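Local coordinates for nuclear inclusion protein A (Tobacco vein mottling virus, PDB 3MMG), which probably acts as a 3C-type cysteine protease that cuts the viral polyprotein at specific peptide bonds, at residues His167-Thr172 with Ser176-Glu181; Thr56-His61 with Thr114-Lys119; Gly38-Ala43 with Asp195-Asn200; Gly62-Ala67 with Lys89-Phe94. The protein carries 3 engineered substitutions. One frame throughout, in Å; residues are numbered along the deposited sequence. Where two conformers were deposited one is given.

Interaction 1 of 4, residues His167-Thr172 with Ser176-Glu181; sequences HSLTHT and SNYFVE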
# COMPACT_ATOMS: atom_id res chain seq x y z
N HIS A 167 0.71 -4.60 0.91
CA HIS A 167 1.20 -5.79 0.20
C HIS A 167 2.14 -5.40 -0.96
O HIS A 167 1.92 -4.37 -1.58
CB HIS A 167 0.04 -6.66 -0.29
CG HIS A 167 0.52 -7.86 -1.05
ND1 HIS A 167 1.30 -8.83 -0.46
CD2 HIS A 167 0.33 -8.25 -2.33
CE1 HIS A 167 1.58 -9.77 -1.35
NE2 HIS A 167 1.02 -9.43 -2.51
N SER A 168 3.17 -6.21 -1.26
CA SER A 168 4.15 -5.81 -2.26
C SER A 168 4.61 -6.92 -3.22
O SER A 168 4.48 -6.77 -4.42
CB SER A 168 5.38 -5.16 -1.59
OG SER A 168 6.38 -4.84 -2.56
N LEU A 169 5.13 -8.02 -2.68
CA LEU A 169 5.90 -9.02 -3.44
C LEU A 169 5.31 -10.38 -3.29
O LEU A 169 4.68 -10.70 -2.29
CB LEU A 169 7.33 -9.17 -2.90
CG LEU A 169 8.37 -8.07 -2.86
CD1 LEU A 169 9.60 -8.63 -2.17
CD2 LEU A 169 8.68 -7.62 -4.30
N THR A 170 5.63 -11.22 -4.28
CA THR A 170 5.47 -12.65 -4.17
C THR A 170 6.71 -13.31 -4.79
O THR A 170 7.37 -12.76 -5.68
CB THR A 170 4.15 -13.14 -4.82
OG1 THR A 170 3.94 -14.53 -4.50
CG2 THR A 170 4.18 -12.96 -6.34
N HIS A 171 7.04 -14.49 -4.28
CA HIS A 171 8.13 -15.26 -4.84
C HIS A 171 7.70 -15.75 -6.23
O HIS A 171 6.54 -16.07 -6.45
CB HIS A 171 8.42 -16.43 -3.92
CG HIS A 171 9.67 -17.16 -4.25
ND1 HIS A 171 9.73 -18.13 -5.24
CD2 HIS A 171 10.92 -17.09 -3.73
CE1 HIS A 171 10.96 -18.61 -5.31
NE2 HIS A 171 11.70 -18.00 -4.40
N THR A 172 8.64 -15.82 -7.17
CA THR A 172 8.26 -16.12 -8.55
C THR A 172 7.86 -17.59 -8.78
O THR A 172 7.19 -17.90 -9.78
CB THR A 172 9.39 -15.77 -9.52
OG1 THR A 172 10.56 -16.51 -9.15
CG2 THR A 172 9.71 -14.28 -9.47
N SER A 176 5.50 -17.61 -1.84
CA SER A 176 5.66 -16.84 -0.59
C SER A 176 5.25 -15.40 -0.86
O SER A 176 5.48 -14.91 -1.96
CB SER A 176 7.12 -16.85 -0.11
OG SER A 176 7.53 -18.14 0.33
N ASN A 177 4.68 -14.73 0.14
CA ASN A 177 4.22 -13.34 -0.02
C ASN A 177 4.89 -12.41 0.98
O ASN A 177 5.22 -12.83 2.09
CB ASN A 177 2.71 -13.26 0.21
CG ASN A 177 1.93 -13.81 -0.94
OD1 ASN A 177 2.38 -13.78 -2.09
ND2 ASN A 177 0.75 -14.33 -0.64
N TYR A 178 5.06 -11.15 0.59
CA TYR A 178 5.74 -10.17 1.45
C TYR A 178 5.05 -8.82 1.36
O TYR A 178 4.64 -8.40 0.27
CB TYR A 178 7.22 -10.00 1.07
CG TYR A 178 7.98 -11.28 1.07
CD1 TYR A 178 7.96 -12.10 -0.05
CD2 TYR A 178 8.70 -11.71 2.20
CE1 TYR A 178 8.60 -13.30 -0.07
CE2 TYR A 178 9.38 -12.95 2.17
CZ TYR A 178 9.31 -13.71 1.01
OH TYR A 178 9.93 -14.94 0.86
N PHE A 179 4.89 -8.19 2.51
CA PHE A 179 4.44 -6.82 2.56
C PHE A 179 5.58 -5.89 2.92
O PHE A 179 6.62 -6.34 3.44
CB PHE A 179 3.24 -6.65 3.49
CG PHE A 179 3.53 -6.71 4.97
CD1 PHE A 179 3.89 -5.55 5.69
CD2 PHE A 179 3.34 -7.92 5.67
CE1 PHE A 179 4.07 -5.59 7.07
CE2 PHE A 179 3.50 -7.96 7.08
CZ PHE A 179 3.88 -6.81 7.77
N VAL A 180 5.40 -4.60 2.63
CA VAL A 180 6.44 -3.60 2.97
C VAL A 180 5.92 -2.80 4.16
O VAL A 180 4.79 -2.33 4.11
CB VAL A 180 6.80 -2.63 1.79
CG1 VAL A 180 5.51 -2.05 1.13
CG2 VAL A 180 7.76 -1.51 2.26
N GLU A 181 6.75 -2.66 5.20
CA GLU A 181 6.32 -2.00 6.43
C GLU A 181 6.40 -0.50 6.32
O GLU A 181 7.27 0.04 5.64
CB GLU A 181 7.21 -2.46 7.60
CG GLU A 181 8.68 -2.10 7.41
CD GLU A 181 9.46 -1.95 8.70
OE1 GLU A 181 9.52 -2.90 9.49
OE2 GLU A 181 10.02 -0.86 8.93

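Interaction 2 of 4, residues Thr56-His61 with Thr114-Lys119; sequences TIKTMH and TNFQQK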
# COMPACT_ATOMS: atom_id res chain seq x y z
N THR A 56 -5.89 6.75 -12.66
CA THR A 56 -7.28 6.92 -12.24
C THR A 56 -7.39 6.36 -10.84
O THR A 56 -6.84 5.28 -10.55
CB THR A 56 -8.26 6.20 -13.19
OG1 THR A 56 -8.18 6.82 -14.49
CG2 THR A 56 -9.71 6.33 -12.69
N ILE A 57 -8.04 7.11 -9.95
CA ILE A 57 -8.14 6.74 -8.54
C ILE A 57 -9.62 6.59 -8.20
O ILE A 57 -10.36 7.59 -8.24
CB ILE A 57 -7.50 7.83 -7.66
CG1 ILE A 57 -6.05 8.05 -8.10
CG2 ILE A 57 -7.63 7.45 -6.17
CD1 ILE A 57 -5.67 9.49 -8.37
N LYS A 58 -10.03 5.38 -7.85
CA LYS A 58 -11.42 5.14 -7.46
C LYS A 58 -11.53 5.06 -5.95
O LYS A 58 -10.79 4.31 -5.32
CB LYS A 58 -12.01 3.89 -8.10
CG LYS A 58 -13.52 3.78 -7.85
CD LYS A 58 -14.17 2.71 -8.71
CE LYS A 58 -15.70 2.75 -8.57
NZ LYS A 58 -16.34 4.03 -9.08
N THR A 59 -12.44 5.86 -5.39
CA THR A 59 -12.61 5.95 -3.95
C THR A 59 -14.09 5.81 -3.55
O THR A 59 -14.97 5.89 -4.39
CB THR A 59 -12.09 7.31 -3.39
OG1 THR A 59 -13.09 8.32 -3.60
CG2 THR A 59 -10.81 7.72 -4.07
N MET A 60 -14.35 5.68 -2.26
CA MET A 60 -15.74 5.58 -1.80
C MET A 60 -16.53 6.86 -2.06
O MET A 60 -17.79 6.83 -2.05
CB MET A 60 -15.82 5.20 -0.30
CG MET A 60 -15.37 6.26 0.66
SD MET A 60 -15.92 5.91 2.35
CE MET A 60 -17.28 4.82 2.09
N HIS A 61 -15.81 7.97 -2.27
CA HIS A 61 -16.44 9.28 -2.44
C HIS A 61 -16.25 9.89 -3.83
O HIS A 61 -16.51 11.08 -4.05
CB HIS A 61 -16.04 10.26 -1.32
CG HIS A 61 -14.57 10.58 -1.28
ND1 HIS A 61 -13.64 9.76 -0.66
CD2 HIS A 61 -13.87 11.66 -1.71
CE1 HIS A 61 -12.43 10.30 -0.76
NE2 HIS A 61 -12.55 11.46 -1.38
N THR A 114 -11.52 -3.38 -0.20
CA THR A 114 -12.81 -2.78 -0.38
C THR A 114 -13.35 -3.24 -1.71
O THR A 114 -12.61 -3.51 -2.66
CB THR A 114 -12.73 -1.22 -0.27
OG1 THR A 114 -14.03 -0.63 -0.38
CG2 THR A 114 -11.78 -0.64 -1.32
N ASN A 115 -14.67 -3.38 -1.74
CA ASN A 115 -15.40 -3.64 -2.95
C ASN A 115 -16.19 -2.38 -3.26
O ASN A 115 -16.70 -1.72 -2.34
CB ASN A 115 -16.35 -4.80 -2.72
CG ASN A 115 -17.06 -5.22 -3.98
OD1 ASN A 115 -18.26 -5.43 -3.98
ND2 ASN A 115 -16.31 -5.35 -5.07
N PHE A 116 -16.29 -2.03 -4.54
CA PHE A 116 -17.02 -0.83 -4.94
C PHE A 116 -18.34 -1.24 -5.58
O PHE A 116 -18.36 -2.08 -6.50
CB PHE A 116 -16.14 0.04 -5.86
CG PHE A 116 -14.91 0.56 -5.16
CD1 PHE A 116 -13.80 -0.26 -4.98
CD2 PHE A 116 -14.89 1.82 -4.61
CE1 PHE A 116 -12.68 0.18 -4.30
CE2 PHE A 116 -13.76 2.27 -3.92
CZ PHE A 116 -12.67 1.45 -3.76
N GLN A 117 -19.44 -0.67 -5.07
CA GLN A 117 -20.80 -1.04 -5.50
C GLN A 117 -21.50 0.22 -6.02
O GLN A 117 -20.85 1.28 -6.20
CB GLN A 117 -21.57 -1.68 -4.34
CG GLN A 117 -20.77 -2.80 -3.66
CD GLN A 117 -21.34 -3.26 -2.32
OE1 GLN A 117 -21.37 -4.47 -2.05
NE2 GLN A 117 -21.78 -2.33 -1.47
N GLN A 118 -22.80 0.13 -6.29
CA GLN A 118 -23.44 1.28 -6.96
C GLN A 118 -23.49 2.52 -6.08
O GLN A 118 -23.17 3.63 -6.55
CB GLN A 118 -24.84 0.94 -7.43
CG GLN A 118 -25.42 2.02 -8.33
CD GLN A 118 -26.77 1.64 -8.88
OE1 GLN A 118 -27.01 0.49 -9.26
NE2 GLN A 118 -27.66 2.63 -8.96
N LYS A 119 -23.93 2.35 -4.83
CA LYS A 119 -24.21 3.51 -3.97
C LYS A 119 -23.29 3.57 -2.75
O LYS A 119 -23.39 4.50 -1.94
CB LYS A 119 -25.67 3.46 -3.48
CG LYS A 119 -26.69 3.31 -4.60
CD LYS A 119 -28.09 3.52 -4.05
CE LYS A 119 -29.13 2.91 -4.97
NZ LYS A 119 -30.37 3.74 -5.02

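Interaction 3 of 4, residues Gly38-Ala43 with Asp195-Asn200; sequences GPYIIA and DGWCKN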
# COMPACT_ATOMS: atom_id res chain seq x y z
N GLY A 38 -6.06 12.43 4.05
CA GLY A 38 -6.09 13.83 3.65
C GLY A 38 -6.01 13.94 2.13
O GLY A 38 -6.69 13.22 1.42
N PRO A 39 -5.15 14.85 1.62
CA PRO A 39 -4.97 15.03 0.18
C PRO A 39 -3.97 14.04 -0.44
O PRO A 39 -3.56 14.21 -1.61
CB PRO A 39 -4.41 16.45 0.10
CG PRO A 39 -3.54 16.52 1.32
CD PRO A 39 -4.31 15.79 2.39
N TYR A 40 -3.57 13.04 0.34
CA TYR A 40 -2.50 12.13 -0.06
C TYR A 40 -3.03 10.74 -0.40
O TYR A 40 -4.00 10.26 0.21
CB TYR A 40 -1.46 11.98 1.06
CG TYR A 40 -0.98 13.30 1.60
CD1 TYR A 40 -1.29 13.70 2.89
CD2 TYR A 40 -0.20 14.14 0.80
CE1 TYR A 40 -0.87 14.96 3.38
CE2 TYR A 40 0.24 15.38 1.27
CZ TYR A 40 -0.09 15.78 2.55
OH TYR A 40 0.34 17.01 3.03
N ILE A 41 -2.37 10.12 -1.37
CA ILE A 41 -2.55 8.71 -1.69
C ILE A 41 -1.25 7.98 -1.41
O ILE A 41 -0.20 8.38 -1.91
CB ILE A 41 -2.89 8.50 -3.21
CG1 ILE A 41 -4.10 9.36 -3.62
CG2 ILE A 41 -3.15 7.01 -3.53
CD1 ILE A 41 -5.36 9.04 -2.88
N ILE A 42 -1.33 6.93 -0.60
CA ILE A 42 -0.16 6.14 -0.22
C ILE A 42 -0.22 4.90 -1.09
O ILE A 42 -1.27 4.22 -1.16
CB ILE A 42 -0.23 5.74 1.26
CG1 ILE A 42 -0.15 6.98 2.20
CG2 ILE A 42 0.82 4.68 1.59
CD1 ILE A 42 -0.88 6.78 3.53
N ALA A 43 0.87 4.60 -1.79
CA ALA A 43 0.86 3.48 -2.72
C ALA A 43 2.22 2.80 -2.75
O ALA A 43 3.16 3.27 -2.13
CB ALA A 43 0.47 3.96 -4.13
N ASP A 195 7.95 20.01 3.76
CA ASP A 195 9.11 19.86 2.89
C ASP A 195 9.18 18.49 2.22
O ASP A 195 8.39 17.60 2.54
CB ASP A 195 10.40 20.11 3.69
CG ASP A 195 10.73 21.58 3.83
OD1 ASP A 195 9.99 22.43 3.29
OD2 ASP A 195 11.75 21.89 4.49
N GLY A 196 10.11 18.36 1.28
CA GLY A 196 10.49 17.07 0.70
C GLY A 196 9.71 16.55 -0.49
O GLY A 196 9.89 15.39 -0.87
N TRP A 197 8.85 17.38 -1.08
CA TRP A 197 8.03 16.99 -2.24
C TRP A 197 8.74 17.32 -3.55
O TRP A 197 9.52 18.28 -3.62
CB TRP A 197 6.69 17.72 -2.22
CG TRP A 197 5.81 17.26 -1.09
CD1 TRP A 197 5.62 17.88 0.11
CD2 TRP A 197 5.01 16.07 -1.07
NE1 TRP A 197 4.75 17.15 0.90
CE2 TRP A 197 4.36 16.03 0.19
CE3 TRP A 197 4.79 15.04 -1.98
CZ2 TRP A 197 3.50 14.98 0.56
CZ3 TRP A 197 3.93 14.00 -1.62
CH2 TRP A 197 3.30 13.99 -0.36
N CYS A 198 8.48 16.54 -4.60
CA CYS A 198 8.99 16.89 -5.92
C CYS A 198 8.15 16.31 -7.06
O CYS A 198 7.40 15.35 -6.86
CB CYS A 198 10.47 16.49 -6.04
SG CYS A 198 10.77 14.75 -6.37
N LYS A 199 8.28 16.89 -8.25
CA LYS A 199 7.54 16.41 -9.43
C LYS A 199 8.40 15.56 -10.36
O LYS A 199 7.89 14.96 -11.30
CB LYS A 199 6.93 17.58 -10.21
CG LYS A 199 5.62 18.08 -9.66
CD LYS A 199 5.07 19.22 -10.50
CE LYS A 199 3.81 19.79 -9.87
NZ LYS A 199 4.09 20.53 -8.61
N ASN A 200 9.69 15.48 -10.08
CA ASN A 200 10.60 14.83 -11.02
C ASN A 200 11.15 13.47 -10.57
O ASN A 200 12.16 13.00 -11.10
CB ASN A 200 11.71 15.82 -11.41
CG ASN A 200 11.17 17.02 -12.15
OD1 ASN A 200 10.81 16.93 -13.33
ND2 ASN A 200 11.06 18.16 -11.46
O HOH W 1 3.00 17.47 3.22

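Interaction 4 of 4, residues Gly62-Ala67 with Lys89-Phe94; sequences GEFAVA and KDFPPF. Engineered in segment 62-67: A65 (natural residue Lys), A67 (natural residue Lys).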
# COMPACT_ATOMS: atom_id res chain seq x y z
N GLY A 62 -15.79 9.07 -4.77
CA GLY A 62 -15.78 9.47 -6.18
C GLY A 62 -14.67 8.79 -6.95
O GLY A 62 -13.83 8.09 -6.36
N GLU A 63 -14.65 9.01 -8.25
CA GLU A 63 -13.64 8.43 -9.13
C GLU A 63 -12.94 9.56 -9.88
O GLU A 63 -13.59 10.40 -10.51
CB GLU A 63 -14.29 7.46 -10.12
CG GLU A 63 -13.29 6.79 -11.07
CD GLU A 63 -13.95 5.72 -11.90
OE1 GLU A 63 -14.71 4.88 -11.34
OE2 GLU A 63 -13.73 5.73 -13.13
N PHE A 64 -11.62 9.58 -9.79
CA PHE A 64 -10.85 10.76 -10.17
C PHE A 64 -9.78 10.39 -11.18
O PHE A 64 -8.82 9.66 -10.87
CB PHE A 64 -10.26 11.41 -8.92
CG PHE A 64 -11.31 11.71 -7.88
CD1 PHE A 64 -11.42 10.94 -6.71
CD2 PHE A 64 -12.26 12.71 -8.10
CE1 PHE A 64 -12.44 11.19 -5.77
CE2 PHE A 64 -13.27 12.96 -7.17
CZ PHE A 64 -13.35 12.21 -6.01
N ALA A 65 -9.99 10.86 -12.40
CA ALA A 65 -9.10 10.55 -13.50
C ALA A 65 -8.07 11.65 -13.63
O ALA A 65 -8.22 12.57 -14.44
CB ALA A 65 -9.90 10.37 -14.80
N VAL A 66 -7.01 11.56 -12.83
CA VAL A 66 -6.03 12.65 -12.73
C VAL A 66 -5.15 12.77 -13.99
O VAL A 66 -4.49 13.79 -14.22
CB VAL A 66 -5.19 12.59 -11.41
CG1 VAL A 66 -6.10 12.62 -10.19
CG2 VAL A 66 -4.33 11.35 -11.36
N ALA A 67 -5.20 11.73 -14.82
CA ALA A 67 -4.43 11.63 -16.07
C ALA A 67 -2.94 11.47 -15.81
O ALA A 67 -2.55 10.74 -14.90
CB ALA A 67 -4.73 12.78 -17.02
N LYS A 89 -5.87 20.39 -5.49
CA LYS A 89 -6.86 20.95 -4.58
C LYS A 89 -8.31 20.53 -4.92
O LYS A 89 -9.16 20.42 -4.02
CB LYS A 89 -6.70 22.48 -4.49
CG LYS A 89 -7.46 23.10 -3.32
CD LYS A 89 -7.10 24.58 -3.15
CE LYS A 89 -7.93 25.16 -1.99
NZ LYS A 89 -7.60 26.60 -1.74
N ASP A 90 -8.59 20.26 -6.21
CA ASP A 90 -9.94 19.82 -6.63
C ASP A 90 -10.25 18.33 -6.37
O ASP A 90 -11.35 17.83 -6.66
CB ASP A 90 -10.19 20.19 -8.09
CG ASP A 90 -10.43 21.69 -8.27
OD1 ASP A 90 -11.48 22.18 -7.79
OD2 ASP A 90 -9.57 22.34 -8.86
N PHE A 91 -9.27 17.61 -5.84
CA PHE A 91 -9.50 16.23 -5.44
C PHE A 91 -9.99 16.30 -4.00
O PHE A 91 -9.29 16.84 -3.15
CB PHE A 91 -8.17 15.48 -5.50
CG PHE A 91 -8.28 14.00 -5.21
CD1 PHE A 91 -8.13 13.08 -6.25
CD2 PHE A 91 -8.52 13.54 -3.92
CE1 PHE A 91 -8.22 11.69 -5.99
CE2 PHE A 91 -8.63 12.16 -3.64
CZ PHE A 91 -8.48 11.25 -4.69
N PRO A 92 -11.21 15.78 -3.71
CA PRO A 92 -11.77 15.88 -2.37
C PRO A 92 -10.98 14.98 -1.40
O PRO A 92 -10.81 13.79 -1.66
CB PRO A 92 -13.21 15.36 -2.55
CG PRO A 92 -13.16 14.48 -3.71
CD PRO A 92 -12.10 15.04 -4.64
N PRO A 93 -10.45 15.56 -0.31
CA PRO A 93 -9.58 14.76 0.56
C PRO A 93 -10.27 13.71 1.42
O PRO A 93 -11.48 13.77 1.67
CB PRO A 93 -8.95 15.80 1.48
CG PRO A 93 -9.89 16.93 1.49
CD PRO A 93 -10.53 16.96 0.13
N PHE A 94 -9.46 12.74 1.86
CA PHE A 94 -9.85 11.72 2.84
C PHE A 94 -9.71 12.29 4.26
O PHE A 94 -9.04 13.31 4.45
CB PHE A 94 -8.88 10.54 2.70
CG PHE A 94 -9.05 9.76 1.44
CD1 PHE A 94 -8.40 10.17 0.26
CD2 PHE A 94 -9.84 8.62 1.41
CE1 PHE A 94 -8.51 9.41 -0.93
CE2 PHE A 94 -10.00 7.86 0.22
CZ PHE A 94 -9.35 8.25 -0.94

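Interaction 1 of 4, residues His167-Thr172 with Ser176-Glu181
A classic beta bulge interrupts the antiparallel hairpin of strands 163-171 and 177-181 in the C-terminal barrel: S168 and L169 both face Y178. Y178 O accepts both amides, S168 N at 3.0 Å and L169 N also at 3.0 Å; the L169 bond is nearly straight (176° at the hydrogen), the S168 one more bent (145°). Y178 N returns a bond to L169 O at 2.9 Å, and nearer the turn H171 N reaches S176 O at 2.8 Å. On one face of the hairpin T170 and N177 run side by side. T170 OG1 has two acceptors within reach, S176 O and N177 OD1, each 3.0 Å away. On the other face L169 CB packs against Y178 CB at 4.1 Å, and F213 meets the Y178 ring edge-to-face. H167 CG stands anti to its backbone nitrogen (chi1 179°), which lays the imidazole beside N177: N177 CB sits at the ring edge, 4.0 Å from H167 CE1, with the amide turned almost perpendicular to the ring. Although H167 ND1 comes close to Y178 O, the angle is poor; its hydrogen bond is with H142 NE2. H167 NE2 in turn binds a polar side chain of the bound peptide, as in the S1 pocket of 3C-type proteases, while L169, T170 and H171 pair with the peptide as an added antiparallel strand. The bulge carbonyl, gripped twice, thus fixes the backbone beside a histidine whose two nitrogens are both bonded, one of them to the ligand.

Interaction 2 of 4, residues Thr56-His61 with Thr114-Lys119
F116, at the end of strand 109-116 in the C-terminal barrel, lays its ring against K58 and T59 at the end of strand 54-59, so the two beta domains of this chymotrypsin-like fold meet here. The tight part is all ring and backbone. F116 CE2 lies 3.6 Å from T59 C, and M60 N approaches the ring edge in its plane, 3.8 Å from that same F116 CE2. F116 CZ rests 3.8 Å from K58 O. The K58 side chain covers one face: its CG stands over the ring, 4.0 Å from F116 CD2, and the chain slides past in the opposite direction until K58 CE is 3.9 Å from F116 CB. From chi1 to chi3 the lysine is extended; a bend at chi4 (64°) turns NZ to a salt bridge with E63. V121 and L20 add further packing round F116.

The loose part is the exposed one: M60 and the chain from Q117 to K119. The M60 side chain leads away from F116, touching V121 and A16. At the strand's last residue, T59 forms an ST turn: its OG1, also hydrogen-bonded to G62 O, accepts from H61 N at 3.0 Å.

Interaction 3 of 4, residues Gly38-Ala43 with Asp195-Asn200
Y40 and W197 meet as two nearly parallel aromatic planes, tilted only 6° from each other but slid so far apart that the rings barely overlap. The tyrosine ring and the six-membered ring of the indole have centroids 5.5 Å apart, and contact is made along their neighbouring rims: Y40 CE2 comes to 3.4 Å from W197 CZ2, and Y40 CD2 to 3.7 Å from W197 CH2. Each side chain leaves its backbone with CG anti to the carbonyl carbon (chi1 -50° for Y40, -68° for W197), and the two reach toward one another across backbones that are far apart, the CA atoms of Y40 and W197 being 11.8 Å from each other. One face of the tyrosine is covered by its own neighbour, P39, whose CG sits over the ring centre, 3.6 Å above the plane.

A water joins the polar ends of the two side chains. It lies in the plane of the indole at its edge and accepts from both, from W197 NE1 at 2.9 Å and from Y40 OH at 2.7 Å, so both donors are satisfied by one water, which links the two side chains. Two lysines, K75 and K86, make cation-pi contacts with the indole, while V84 and, from helix 186-192, L191 pack on Y40.

What results is a surface aromatic pair with a water bridge, by which the loop following helix 186-192 is laid back from the C-terminal part of the chain onto strand 40-43 of the N-terminal beta domain.

Interaction 4 of 4, residues Gly62-Ala67 with Lys89-Phe94
F64 turns an edge of its ring toward the face of F91, with the planes 50° apart and the centroids 4.5 Å from each other. The two side chains cross at about a right angle, and their first torsions differ: F64 puts CG anti to the carbonyl carbon (chi1 -53°), whereas F91 swings CG anti to its backbone nitrogen (chi1 -175°), carrying its ring in toward strand 62-68. Between the two rings the closest atoms are F64 CD1 and F91 CE1 at 3.4 Å, and F64 CB also leans on F91 CE1 at 3.6 Å. The far end of the F64 ring meets a proline coming from the opposite direction: F64 CZ is only 3.2 Å from P92 CG, and F64 CE2 is 3.5 Å from P92 CD. V66 adds a looser touch, CG1 standing at the edge of the F91 ring, 4.5 Å from F91 CD1; F94 CE1 also lies at the ring edge, in its plane. V66 and the engineered A67 both face L55 in a classic beta bulge. All this occupies an edge strand of the N-terminal sheet: F64 and V66 pack on strand 54-59 beside them, and the loop that follows strand 83-86 is folded against the same side chains.

Interactions 2, 3 and 4 all reach the N-terminal sheet; interaction 2 also reaches the C-terminal barrel that holds interaction 1. Interactions 2 and 4 lie closest, centres 12 Å apart, on the neighbouring strands 54-59 and 62-68, with I57 O probably hydrogen-bonded to F64 N and K58 NZ salt-bridged to E63 OE1. Interaction 3 touches both, through I41 against I57 and through G38 O, probably hydrogen-bonded to F94 N. Along the chain, interaction 4 is nested inside interaction 2, and interactions 2 and 1 follow in series within the long loop closed by interaction 3. Interaction 1 stands 23 to 29 Å from the other centres and touches none, so this part of the peptide-binding surface lies apart from them.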